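Local coordinates for Alpha/beta hydrolase (Novosphingobium aromaticivorans, PDB 3BWX), which is probably a hydrolase of the alpha/beta hydrolase fold, its natural substrate not established, and binds calcium in the crystal, at residues Pro171-Asp174 against Arg180-Lys183; Gln244-Met249 against Val255-Leu260. The protein carries 1 engineered substitution. One frame throughout, in Å; residues are numbered along the deposited sequence.

Interaction 1. Residues Pro171-Asp174 against Arg180-Lys183. With EDO (1,2-ethanediol), chain H.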
loop_
_atom_site.group_PDB
_atom_site.type_symbol
_atom_site.label_atom_id
_atom_site.label_comp_id
_atom_site.label_asym_id
_atom_site.label_seq_id
_atom_site.Cartn_x
_atom_site.Cartn_y
_atom_site.Cartn_z
ATOM N N PRO A 171 19.041 -4.562 3.646
ATOM C CA PRO A 171 20.437 -4.530 4.069
ATOM C C PRO A 171 21.418 -3.860 3.140
ATOM O O PRO A 171 22.519 -3.502 3.598
ATOM C CB PRO A 171 20.790 -6.015 4.206
ATOM C CG PRO A 171 19.864 -6.696 3.264
ATOM C CD PRO A 171 18.578 -5.936 3.395
ATOM N N ASP A 172 21.071 -3.663 1.880
ATOM C CA ASP A 172 22.024 -3.119 0.908
ATOM C C ASP A 172 21.823 -1.648 0.652
ATOM O O ASP A 172 22.571 -1.063 -0.107
ATOM C CB ASP A 172 21.991 -3.886 -0.416
ATOM C CG ASP A 172 22.397 -5.325 -0.243
ATOM O OD1 ASP A 172 23.148 -5.624 0.724
ATOM O OD2 ASP A 172 21.883 -6.161 -1.014
ATOM N N TRP A 173 20.798 -1.054 1.256
ATOM C CA TRP A 173 20.562 0.371 1.061
ATOM C C TRP A 173 21.661 1.289 1.595
ATOM O O TRP A 173 22.255 1.036 2.656
ATOM C CB TRP A 173 19.277 0.809 1.712
ATOM C CG TRP A 173 18.013 0.415 0.979
ATOM C CD1 TRP A 173 17.871 -0.432 -0.087
ATOM C CD2 TRP A 173 16.694 0.833 1.341
ATOM N NE1 TRP A 173 16.529 -0.575 -0.397
ATOM C CE2 TRP A 173 15.789 0.211 0.442
ATOM C CE3 TRP A 173 16.196 1.664 2.336
ATOM C CZ2 TRP A 173 14.408 0.392 0.517
ATOM C CZ3 TRP A 173 14.799 1.867 2.403
ATOM C CH2 TRP A 173 13.931 1.214 1.479
ATOM N N ASP A 174 21.857 2.374 0.871
ATOM C CA ASP A 174 22.760 3.434 1.290
ATOM C C ASP A 174 21.921 4.552 1.963
ATOM O O ASP A 174 20.674 4.480 2.047
ATOM C CB ASP A 174 23.624 3.938 0.103
ATOM C CG ASP A 174 22.805 4.605 -1.001
ATOM O OD1 ASP A 174 21.930 5.439 -0.679
ATOM O OD2 ASP A 174 23.054 4.314 -2.196
ATOM N N ARG A 180 15.286 8.905 1.540
ATOM C CA ARG A 180 14.154 8.911 0.598
ATOM C C ARG A 180 12.952 8.169 1.232
ATOM O O ARG A 180 11.816 8.616 1.209
ATOM C CB ARG A 180 14.560 8.233 -0.730
ATOM C CG ARG A 180 13.457 8.340 -1.787
ATOM C CD ARG A 180 13.697 7.447 -2.999
ATOM N NE ARG A 180 14.911 7.836 -3.632
ATOM C CZ ARG A 180 15.979 7.074 -3.905
ATOM N NH1 ARG A 180 16.052 5.748 -3.722
ATOM N NH2 ARG A 180 16.985 7.678 -4.481
ATOM N N TYR A 181 13.247 7.026 1.827
ATOM C CA TYR A 181 12.235 6.249 2.511
ATOM C C TYR A 181 11.642 7.011 3.702
ATOM O O TYR A 181 10.422 6.956 3.925
ATOM C CB TYR A 181 12.940 4.994 3.008
ATOM C CG TYR A 181 12.130 3.951 3.750
ATOM C CD1 TYR A 181 11.269 3.120 3.067
ATOM C CD2 TYR A 181 12.313 3.741 5.100
ATOM C CE1 TYR A 181 10.569 2.126 3.725
ATOM C CE2 TYR A 181 11.624 2.757 5.772
ATOM C CZ TYR A 181 10.757 1.945 5.067
ATOM O OH TYR A 181 10.051 0.936 5.713
ATOM N N ALA A 182 12.499 7.642 4.523
ATOM C CA ALA A 182 12.089 8.371 5.732
ATOM C C ALA A 182 11.054 9.419 5.319
ATOM O O ALA A 182 10.014 9.559 5.998
ATOM C CB ALA A 182 13.292 9.014 6.478
ATOM N N LYS A 183 11.350 10.180 4.247
ATOM C CA LYS A 183 10.459 11.280 3.885
ATOM C C LYS A 183 9.139 10.762 3.366
ATOM O O LYS A 183 8.135 11.480 3.395
ATOM C CB LYS A 183 11.152 12.241 2.892
ATOM C CG LYS A 183 12.306 12.975 3.556
ATOM C CD LYS A 183 12.718 14.224 2.811
ATOM C CE LYS A 183 11.815 15.384 3.191
ATOM N NZ LYS A 183 12.128 16.627 2.422
HETATM C C1 EDO H . 13.071 3.740 -1.988
HETATM O O1 EDO H . 13.101 4.317 -3.314
HETATM C C2 EDO H . 14.413 3.906 -1.267
HETATM O O2 EDO H . 15.388 3.137 -1.988
#

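Interaction 2. Residues Gln244-Met249 against Val255-Leu260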
loop_
_atom_site.group_PDB
_atom_site.type_symbol
_atom_site.label_atom_id
_atom_site.label_comp_id
_atom_site.label_asym_id
_atom_site.label_seq_id
_atom_site.Cartn_x
_atom_site.Cartn_y
_atom_site.Cartn_z
ATOM N N GLN A 244 6.658 -20.289 0.458
ATOM C CA GLN A 244 5.697 -21.353 0.254
ATOM C C GLN A 244 4.318 -20.831 -0.180
ATOM O O GLN A 244 3.724 -21.332 -1.131
ATOM C CB GLN A 244 5.581 -22.217 1.526
ATOM C CG GLN A 244 5.178 -23.625 1.192
ATOM C CD GLN A 244 4.902 -24.532 2.403
ATOM O OE1 GLN A 244 5.593 -24.496 3.414
ATOM N NE2 GLN A 244 3.877 -25.358 2.276
ATOM N N THR A 245 3.812 -19.824 0.522
ATOM C CA THR A 245 2.511 -19.234 0.194
ATOM C C THR A 245 2.524 -18.586 -1.198
ATOM O O THR A 245 1.584 -18.728 -2.009
ATOM C CB THR A 245 2.121 -18.189 1.265
ATOM O OG1 THR A 245 1.982 -18.835 2.554
ATOM C CG2 THR A 245 0.833 -17.494 0.885
ATOM N N ALA A 246 3.606 -17.878 -1.484
ATOM C CA ALA A 246 3.813 -17.260 -2.815
ATOM C C ALA A 246 3.829 -18.292 -3.934
ATOM O O ALA A 246 3.226 -18.076 -4.958
ATOM C CB ALA A 246 5.073 -16.373 -2.845
ATOM N N ALA A 247 4.501 -19.426 -3.739
ATOM C CA ALA A 247 4.508 -20.485 -4.776
ATOM C C ALA A 247 3.098 -21.079 -4.956
ATOM O O ALA A 247 2.690 -21.335 -6.079
ATOM C CB ALA A 247 5.526 -21.571 -4.468
ATOM N N LYS A 248 2.339 -21.225 -3.872
ATOM C CA LYS A 248 0.922 -21.610 -3.988
ATOM C C LYS A 248 0.090 -20.597 -4.779
ATOM O O LYS A 248 -0.684 -20.971 -5.634
ATOM C CB LYS A 248 0.321 -21.910 -2.614
ATOM C CG LYS A 248 0.810 -23.200 -1.998
ATOM C CD LYS A 248 0.535 -23.205 -0.510
ATOM C CE LYS A 248 0.763 -24.601 0.095
ATOM N NZ LYS A 248 0.362 -24.616 1.529
HETATM N N MSE A 249 0.278 -19.306 -4.500
HETATM C CA MSE A 249 -0.357 -18.244 -5.291
HETATM C C MSE A 249 0.007 -18.371 -6.783
HETATM O O MSE A 249 -0.867 -18.336 -7.681
HETATM C CB MSE A 249 0.034 -16.860 -4.720
HETATM C CG MSE A 249 -0.531 -16.595 -3.333
HETATM SE SE MSE A 249 0.432 -15.187 -2.434
HETATM C CE MSE A 249 -0.561 -13.648 -3.070
ATOM N N VAL A 255 -0.968 -16.308 -13.021
ATOM C CA VAL A 255 -0.377 -15.532 -11.963
ATOM C C VAL A 255 1.136 -15.577 -12.135
ATOM O O VAL A 255 1.712 -16.656 -12.235
ATOM C CB VAL A 255 -0.789 -16.036 -10.563
ATOM C CG1 VAL A 255 -0.118 -15.207 -9.449
ATOM C CG2 VAL A 255 -2.282 -16.047 -10.410
ATOM N N GLU A 256 1.745 -14.405 -12.250
ATOM C CA GLU A 256 3.198 -14.323 -12.289
ATOM C C GLU A 256 3.732 -13.938 -10.909
ATOM O O GLU A 256 3.165 -12.999 -10.299
ATOM C CB GLU A 256 3.665 -13.311 -13.337
ATOM C CG GLU A 256 5.163 -13.124 -13.349
ATOM C CD GLU A 256 5.685 -12.512 -14.654
ATOM O OE1 GLU A 256 5.748 -13.232 -15.660
ATOM O OE2 GLU A 256 6.047 -11.320 -14.669
ATOM N N LEU A 257 4.750 -14.658 -10.423
ATOM C CA LEU A 257 5.437 -14.321 -9.169
ATOM C C LEU A 257 6.820 -13.800 -9.498
ATOM O O LEU A 257 7.584 -14.470 -10.264
ATOM C CB LEU A 257 5.591 -15.589 -8.309
ATOM C CG LEU A 257 6.375 -15.465 -7.010
ATOM C CD1 LEU A 257 5.816 -14.445 -5.999
ATOM C CD2 LEU A 257 6.483 -16.897 -6.377
ATOM N N VAL A 258 7.175 -12.672 -8.893
ATOM C CA VAL A 258 8.543 -12.107 -8.945
ATOM C C VAL A 258 9.068 -11.950 -7.538
ATOM O O VAL A 258 8.439 -11.297 -6.704
ATOM C CB VAL A 258 8.561 -10.788 -9.736
ATOM C CG1 VAL A 258 9.947 -10.115 -9.624
ATOM C CG2 VAL A 258 8.084 -11.021 -11.185
ATOM N N THR A 259 10.209 -12.557 -7.260
ATOM C CA THR A 259 10.843 -12.406 -5.966
ATOM C C THR A 259 12.016 -11.443 -6.097
ATOM O O THR A 259 12.859 -11.616 -6.969
ATOM C CB THR A 259 11.330 -13.753 -5.429
ATOM O OG1 THR A 259 10.191 -14.627 -5.245
ATOM C CG2 THR A 259 12.110 -13.563 -4.101
ATOM N N LEU A 260 12.053 -10.433 -5.222
ATOM C CA LEU A 260 13.084 -9.388 -5.185
ATOM C C LEU A 260 14.204 -9.842 -4.275
ATOM O O LEU A 260 13.995 -10.080 -3.089
ATOM C CB LEU A 260 12.516 -8.037 -4.731
ATOM C CG LEU A 260 11.669 -7.179 -5.667
ATOM C CD1 LEU A 260 12.434 -6.900 -7.028
ATOM C CD2 LEU A 260 10.302 -7.772 -5.868
#

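Interaction 1. Residues Pro171-Asp174 against Arg180-Lys183
W173 and Y181 meet as a T-shaped aromatic pair, the benzo edge of the indole driven against one face of the phenol ring. The six-membered ring centroids lie 5.2 Å apart and the planes are turned 71° to each other. Two atoms do the touching: W173 CH2 sits 3.6 Å from Y181 CD1, and W173 CZ3 reaches Y181 CG at the same 3.6 Å, close to where the phenol ring joins its CB. Y181 holds its CG opposite the backbone N (chi1 -179°), and the ring stands out from the helix to present a face to the indole edge.

A 1,2-ethanediol, probably from the crystallisation liquor, sits between R180 and the indole. R180 NH1 gives a weak hydrogen bond to EDO O1 at 3.3 Å, while EDO O2 makes van der Waals contact 3.8 Å above the indole plane, displaced toward the rim. D270 holds the same diol by a further hydrogen bond.

Around the pair, W173 also stacks on Y170 and meets W178 edge to face, and Y181 packs on L162 of helix 155-166. With no hydrogen bond between the two segments, the contact fastens the loop before helix 175-185 to that helix through CH-pi attraction between the rings.

Interaction 2. Residues Gln244-Met249 against Val255-Leu260
Helix 244-249 and strand 255-260 run nearly antiparallel, at 152° between their directions, with their axes 8.6 Å apart at closest approach. A246 faces the strand, and its methyl meets the forked end of L257: A246 CB is 3.8 Å from L257 CD1 and equally 3.8 Å from L257 CD2. With CG opposite its backbone N (chi1 175°), L257 extends from the strand and sets both methyls against the alanine CB; CD2 also lies 3.7 Å from the carbonyl oxygen A246 O.

About one turn after A246, the carbonyl oxygen of M249 meets the branched end of V255, M249 O being 3.7 Å from V255 CG1, with CB and CG2 of V255 about as near. The selenomethionine side chain of M249 packs instead on V232, W219 and F222. A246 and V255 also touch strand 230-235, through R234 and V232, while on the far face of strand 255-260 V258 and L260 lie against helix 272-282.

This is the second half of a beta-alpha-beta crossover, strand 230-235, helix 243-250, strand 255-260, which adds one of the two edge strands of the main sheet. Helix and strand share no hydrogen bond; van der Waals contact of branched side chains with a methyl and two backbone carbonyls seats one on the other.

The two contacts lie in different parts of the fold: interaction 1 in the mainly helical insertion between strands 122-128 and 230-235, interaction 2 at the edge of the main sheet. Their centres are 25 Å apart and their nearest atoms about 9 Å, without touching. They follow one another along the chain, interaction 1 closing before interaction 2 opens. R262, just beyond strand 255-260, forms a salt bridge with D172, which ties the loop of interaction 1 to the chain leaving interaction 2. Both lie away from the calcium site at P205 and A208. Each relies on apolar contact across its segments: aromatic rings in one, aliphatic methyls in the other.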